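Testis-expressed protein 101 (Mus musculus, PDB 7BPS) controls sperm binding to the zona pellucida and sperm migration into the oviduct, probably through the adhesion molecule ADAM3. Local coordinates at residues Q11-E16 with V124-C129; K46-R51 with P133-A138. All coordinates share one frame; numbering follows the deposited sequence.

Contact 1. Residues Q11-E16 with V124-C129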
loop_
_atom_site.group_PDB
_atom_site.type_symbol
_atom_site.label_atom_id
_atom_site.label_comp_id
_atom_site.label_asym_id
_atom_site.label_seq_id
_atom_site.Cartn_x
_atom_site.Cartn_y
_atom_site.Cartn_z
ATOM N N GLN A 11 -10.720 7.400 5.327
ATOM C CA GLN A 11 -10.116 6.054 5.312
ATOM C C GLN A 11 -10.812 5.326 4.174
ATOM O O GLN A 11 -12.053 5.248 4.248
ATOM C CB GLN A 11 -10.285 5.358 6.667
ATOM C CG GLN A 11 -9.494 6.020 7.800
ATOM C CD GLN A 11 -10.141 7.243 8.419
ATOM O OE1 GLN A 11 -11.328 7.252 8.697
ATOM N NE2 GLN A 11 -9.374 8.311 8.595
ATOM N N THR A 12 -10.064 4.920 3.145
ATOM C CA THR A 12 -10.598 4.190 1.961
ATOM C C THR A 12 -9.710 2.984 1.665
ATOM O O THR A 12 -8.480 3.029 1.885
ATOM C CB THR A 12 -10.730 5.103 0.735
ATOM O OG1 THR A 12 -9.422 5.416 0.240
ATOM C CG2 THR A 12 -11.471 6.390 1.053
ATOM N N LEU A 13 -10.366 1.924 1.231
ATOM C CA LEU A 13 -9.794 0.708 0.637
ATOM C C LEU A 13 -10.467 0.528 -0.723
ATOM O O LEU A 13 -11.684 0.579 -0.793
ATOM C CB LEU A 13 -10.106 -0.480 1.556
ATOM C CG LEU A 13 -9.609 -0.408 3.006
ATOM C CD1 LEU A 13 -10.282 -1.470 3.860
ATOM C CD2 LEU A 13 -8.104 -0.551 3.100
ATOM N N SER A 14 -9.702 0.279 -1.768
ATOM C CA SER A 14 -10.251 0.070 -3.129
ATOM C C SER A 14 -9.280 -0.728 -3.988
ATOM O O SER A 14 -8.052 -0.765 -3.689
ATOM C CB SER A 14 -10.594 1.371 -3.789
ATOM O OG SER A 14 -9.470 2.245 -3.836
ATOM N N LEU A 15 -9.853 -1.389 -4.991
ATOM C CA LEU A 15 -9.129 -1.958 -6.149
ATOM C C LEU A 15 -9.298 -0.989 -7.308
ATOM O O LEU A 15 -10.411 -0.561 -7.565
ATOM C CB LEU A 15 -9.730 -3.297 -6.525
ATOM C CG LEU A 15 -9.386 -4.447 -5.612
ATOM C CD1 LEU A 15 -10.170 -5.678 -6.063
ATOM C CD2 LEU A 15 -7.901 -4.706 -5.676
ATOM N N GLU A 16 -8.213 -0.679 -7.984
ATOM C CA GLU A 16 -8.107 0.537 -8.814
ATOM C C GLU A 16 -7.448 0.062 -10.120
ATOM O O GLU A 16 -6.410 -0.690 -10.059
ATOM C CB GLU A 16 -7.339 1.521 -7.933
ATOM C CG GLU A 16 -7.951 2.880 -7.739
ATOM C CD GLU A 16 -9.396 3.021 -7.359
ATOM O OE1 GLU A 16 -9.687 3.094 -6.161
ATOM O OE2 GLU A 16 -10.192 3.210 -8.276
ATOM N N VAL A 124 -4.256 -10.157 -6.533
ATOM C CA VAL A 124 -4.355 -9.243 -5.372
ATOM C C VAL A 124 -5.832 -9.081 -5.055
ATOM O O VAL A 124 -6.680 -9.096 -5.969
ATOM C CB VAL A 124 -3.732 -7.858 -5.606
ATOM C CG1 VAL A 124 -2.239 -7.942 -5.835
ATOM C CG2 VAL A 124 -4.420 -7.111 -6.734
ATOM N N ALA A 125 -6.129 -8.959 -3.778
ATOM C CA ALA A 125 -7.500 -8.696 -3.310
ATOM C C ALA A 125 -7.451 -8.188 -1.866
ATOM O O ALA A 125 -6.550 -8.572 -1.089
ATOM C CB ALA A 125 -8.357 -9.942 -3.448
ATOM N N LEU A 126 -8.368 -7.291 -1.557
ATOM C CA LEU A 126 -8.828 -7.045 -0.177
ATOM C C LEU A 126 -9.623 -8.275 0.242
ATOM O O LEU A 126 -10.513 -8.675 -0.500
ATOM C CB LEU A 126 -9.673 -5.782 -0.188
ATOM C CG LEU A 126 -8.833 -4.534 -0.402
ATOM C CD1 LEU A 126 -9.717 -3.364 -0.783
ATOM C CD2 LEU A 126 -8.029 -4.230 0.848
ATOM N N GLY A 127 -9.210 -8.889 1.341
ATOM C CA GLY A 127 -9.744 -10.176 1.794
ATOM C C GLY A 127 -9.002 -11.318 1.146
ATOM O O GLY A 127 -7.813 -11.492 1.427
ATOM N N SER A 128 -9.710 -12.085 0.331
ATOM C CA SER A 128 -9.184 -13.273 -0.371
ATOM C C SER A 128 -9.433 -13.122 -1.873
ATOM O O SER A 128 -10.491 -12.574 -2.264
ATOM C CB SER A 128 -9.791 -14.532 0.174
ATOM O OG SER A 128 -9.042 -14.957 1.290
ATOM N N CYS A 129 -8.448 -13.535 -2.667
ATOM C CA CYS A 129 -8.570 -13.627 -4.144
ATOM C C CYS A 129 -9.679 -14.628 -4.444
ATOM O O CYS A 129 -9.695 -15.702 -3.797
ATOM C CB CYS A 129 -7.266 -14.093 -4.778
ATOM S SG CYS A 129 -5.881 -12.970 -4.472
#

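Contact 2. Residues K46-R51 with P133-A138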
loop_
_atom_site.group_PDB
_atom_site.type_symbol
_atom_site.label_atom_id
_atom_site.label_comp_id
_atom_site.label_asym_id
_atom_site.label_seq_id
_atom_site.Cartn_x
_atom_site.Cartn_y
_atom_site.Cartn_z
ATOM N N LYS A 46 0.224 -4.199 -6.116
ATOM C CA LYS A 46 -0.105 -4.701 -7.465
ATOM C C LYS A 46 0.652 -6.012 -7.667
ATOM O O LYS A 46 1.808 -6.111 -7.204
ATOM C CB LYS A 46 0.365 -3.640 -8.451
ATOM C CG LYS A 46 -0.181 -3.745 -9.858
ATOM C CD LYS A 46 0.648 -2.973 -10.851
ATOM C CE LYS A 46 -0.007 -2.971 -12.213
ATOM N NZ LYS A 46 -0.222 -4.349 -12.715
ATOM N N ALA A 47 0.040 -6.987 -8.323
ATOM C CA ALA A 47 0.782 -8.112 -8.925
ATOM C C ALA A 47 0.811 -7.896 -10.437
ATOM O O ALA A 47 0.158 -7.002 -10.912
ATOM C CB ALA A 47 0.190 -9.450 -8.540
ATOM N N ASP A 48 1.581 -8.704 -11.149
ATOM C CA ASP A 48 1.660 -8.646 -12.622
ATOM C C ASP A 48 0.248 -8.778 -13.190
ATOM O O ASP A 48 -0.434 -9.732 -12.834
ATOM C CB ASP A 48 2.540 -9.783 -13.136
ATOM C CG ASP A 48 2.811 -9.691 -14.624
ATOM O OD1 ASP A 48 2.589 -8.605 -15.193
ATOM O OD2 ASP A 48 3.275 -10.685 -15.160
ATOM N N GLY A 49 -0.184 -7.828 -14.003
ATOM C CA GLY A 49 -1.467 -7.890 -14.714
ATOM C C GLY A 49 -2.692 -7.698 -13.818
ATOM O O GLY A 49 -3.796 -7.890 -14.342
ATOM N N THR A 50 -2.563 -7.329 -12.534
ATOM C CA THR A 50 -3.773 -7.196 -11.660
ATOM C C THR A 50 -4.198 -5.736 -11.558
ATOM O O THR A 50 -3.493 -4.873 -12.042
ATOM C CB THR A 50 -3.625 -7.821 -10.261
ATOM O OG1 THR A 50 -2.737 -6.996 -9.507
ATOM C CG2 THR A 50 -3.143 -9.257 -10.321
ATOM N N ARG A 51 -5.338 -5.482 -10.928
ATOM C CA ARG A 51 -5.628 -4.123 -10.410
ATOM C C ARG A 51 -4.694 -3.837 -9.228
ATOM O O ARG A 51 -3.918 -4.752 -8.777
ATOM C CB ARG A 51 -7.087 -4.009 -9.984
ATOM C CG ARG A 51 -8.055 -4.365 -11.097
ATOM C CD ARG A 51 -9.445 -3.945 -10.684
ATOM N NE ARG A 51 -10.253 -3.630 -11.834
ATOM C CZ ARG A 51 -11.098 -4.466 -12.412
ATOM N NH1 ARG A 51 -11.251 -5.688 -11.926
ATOM N NH2 ARG A 51 -11.793 -4.060 -13.464
ATOM N N PRO A 133 -4.964 -17.171 -11.355
ATOM C CA PRO A 133 -4.477 -17.832 -12.562
ATOM C C PRO A 133 -2.936 -17.801 -12.590
ATOM O O PRO A 133 -2.303 -16.877 -12.077
ATOM C CB PRO A 133 -5.098 -17.010 -13.696
ATOM C CG PRO A 133 -6.200 -16.228 -13.050
ATOM C CD PRO A 133 -5.727 -15.950 -11.644
ATOM N N SER A 134 -2.352 -18.839 -13.151
ATOM C CA SER A 134 -0.886 -18.986 -13.309
ATOM C C SER A 134 -0.382 -17.997 -14.378
ATOM O O SER A 134 -1.030 -17.844 -15.424
ATOM C CB SER A 134 -0.568 -20.417 -13.615
ATOM O OG SER A 134 0.825 -20.605 -13.734
ATOM N N MET A 135 0.690 -17.272 -14.082
ATOM C CA MET A 135 1.352 -16.338 -15.036
ATOM C C MET A 135 2.836 -16.663 -15.127
ATOM O O MET A 135 3.464 -17.087 -14.154
ATOM C CB MET A 135 1.207 -14.880 -14.617
ATOM C CG MET A 135 -0.219 -14.437 -14.521
ATOM S SD MET A 135 -0.322 -12.676 -14.240
ATOM C CE MET A 135 -0.540 -12.047 -15.898
ATOM N N PRO A 136 3.442 -16.490 -16.319
ATOM C CA PRO A 136 4.872 -16.693 -16.475
ATOM C C PRO A 136 5.619 -15.550 -15.780
ATOM O O PRO A 136 5.177 -14.420 -15.813
ATOM C CB PRO A 136 5.060 -16.720 -18.003
ATOM C CG PRO A 136 3.930 -15.893 -18.536
ATOM C CD PRO A 136 2.780 -16.086 -17.567
ATOM N N CYS A 137 6.711 -15.892 -15.113
ATOM C CA CYS A 137 7.586 -14.956 -14.374
ATOM C C CYS A 137 8.612 -14.333 -15.322
ATOM O O CYS A 137 9.237 -15.076 -16.074
ATOM C CB CYS A 137 8.304 -15.707 -13.267
ATOM S SG CYS A 137 7.160 -16.562 -12.145
ATOM N N ALA A 138 8.808 -13.020 -15.249
ATOM C CA ALA A 138 9.828 -12.280 -16.021
ATOM C C ALA A 138 11.219 -12.636 -15.497
ATOM O O ALA A 138 11.321 -13.107 -14.340
ATOM C CB ALA A 138 9.594 -10.794 -15.907
HETATM O O HOH W 1 4.289 -12.556 -13.754
#

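Contact 1. Residues Q11-E16 with V124-C129
Leu-126 of the second Ly6/uPAR domain reaches across to Leu-13 of the first, joining the two tandem three-finger domains at the protein surface. The backbones of 11-16 and 124-126 run roughly antiparallel, their directions differing by 150°, but with axes 7.7 Å apart they are too distant to pair as sheet neighbours; the contact is made by side chains, with one methyl also reaching the backbone of strand 11-16. In Leu-126 the bond from CA to CB starts toward strand 11-16, although CB itself stops 5.6 Å short of Leu-13 CB. CG comes closer, and CD1 does the close touching: it lies 3.7 Å from Leu-13 CB and 3.8 Å from the peptide nitrogen Ser-14 N. CD2 lies more loosely beside Leu-13 CD2, at 4.3 Å. The placing of CG trans to the carbonyl carbon (chi1 -71°) sends these methyls over the gap. Val-53, on the strand that hydrogen-bonds to 11-16, and Val-160, on the neighbouring strand of the second domain, also touch Leu-126, which thus sits among apolar groups from both sheets. Two residues along each strand, in opposite directions, the contact thins to a loose methyl pair, Leu-15 CD2 and Val-124 CG2, 4.4 Å apart.

Contact 2. Residues K46-R51 with P133-A138
A bend at the thioether of Met-135 (chi3 95°) and the extension of Asp-48 CG trans to its backbone nitrogen (chi1 -173°) bring sulfur, methyl and carboxylate together between the two segments. Met-135 SD comes 3.3 Å from the main-chain oxygen Asp-48 O, which lies nearly in line with the CG-SD bond beyond the sulfur, a geometry consistent with a weak sulfur-oxygen attraction. From there CE folds across, 4.1 Å from Asp-48 OD2 and 4.4 Å from Gly-49 CA. The polar part of the contact is carried by a water that donates to Asp-48 OD2 at 2.6 Å and to the carbonyl oxygen Pro-136 O at 2.9 Å, tying the carboxylate to the backbone of the second domain. Residues 47-50 form a type II turn, with Gly-49 at its third position, where positive phi is favoured. Thr-50 N closes it on Ala-47 O at 3.2 Å; Lys-46 NZ bonds to that same oxygen from the opposite face of the carbonyl plane. Ala-47 N is in turn held by Thr-50 OG1, 3.0 Å away. Strand 134-136 pairs with strand 119-126, and Cys-137 is joined by a disulfide to Cys-165. The arrangement sets the turn at the tip of a β-hairpin finger, between strands 37-46 and 52-61 of the first three-finger domain, against an edge of the second.

Both contacts are surface contacts between the tandem Ly6/uPAR domains, and neither includes a buried residue among those that touch. In the first domain contact 1 uses strand 6-16 and contact 2 the turn between strands 37-46 and 52-61; in the second they use neighbouring strands, 119-126 and 134-136. Contact 1 is mainly apolar, made by leucine and valine side chains, whereas contact 2, farther from the centre of the chain, combines a thioether with a turn carbonyl and a water-bridged carboxylate. Their centres are 16 Å apart, yet they meet at Val-124, whose methyls also pack on Thr-50 and Ala-47 of contact 2, so that the two contacts appear to form parts of one interdomain seam.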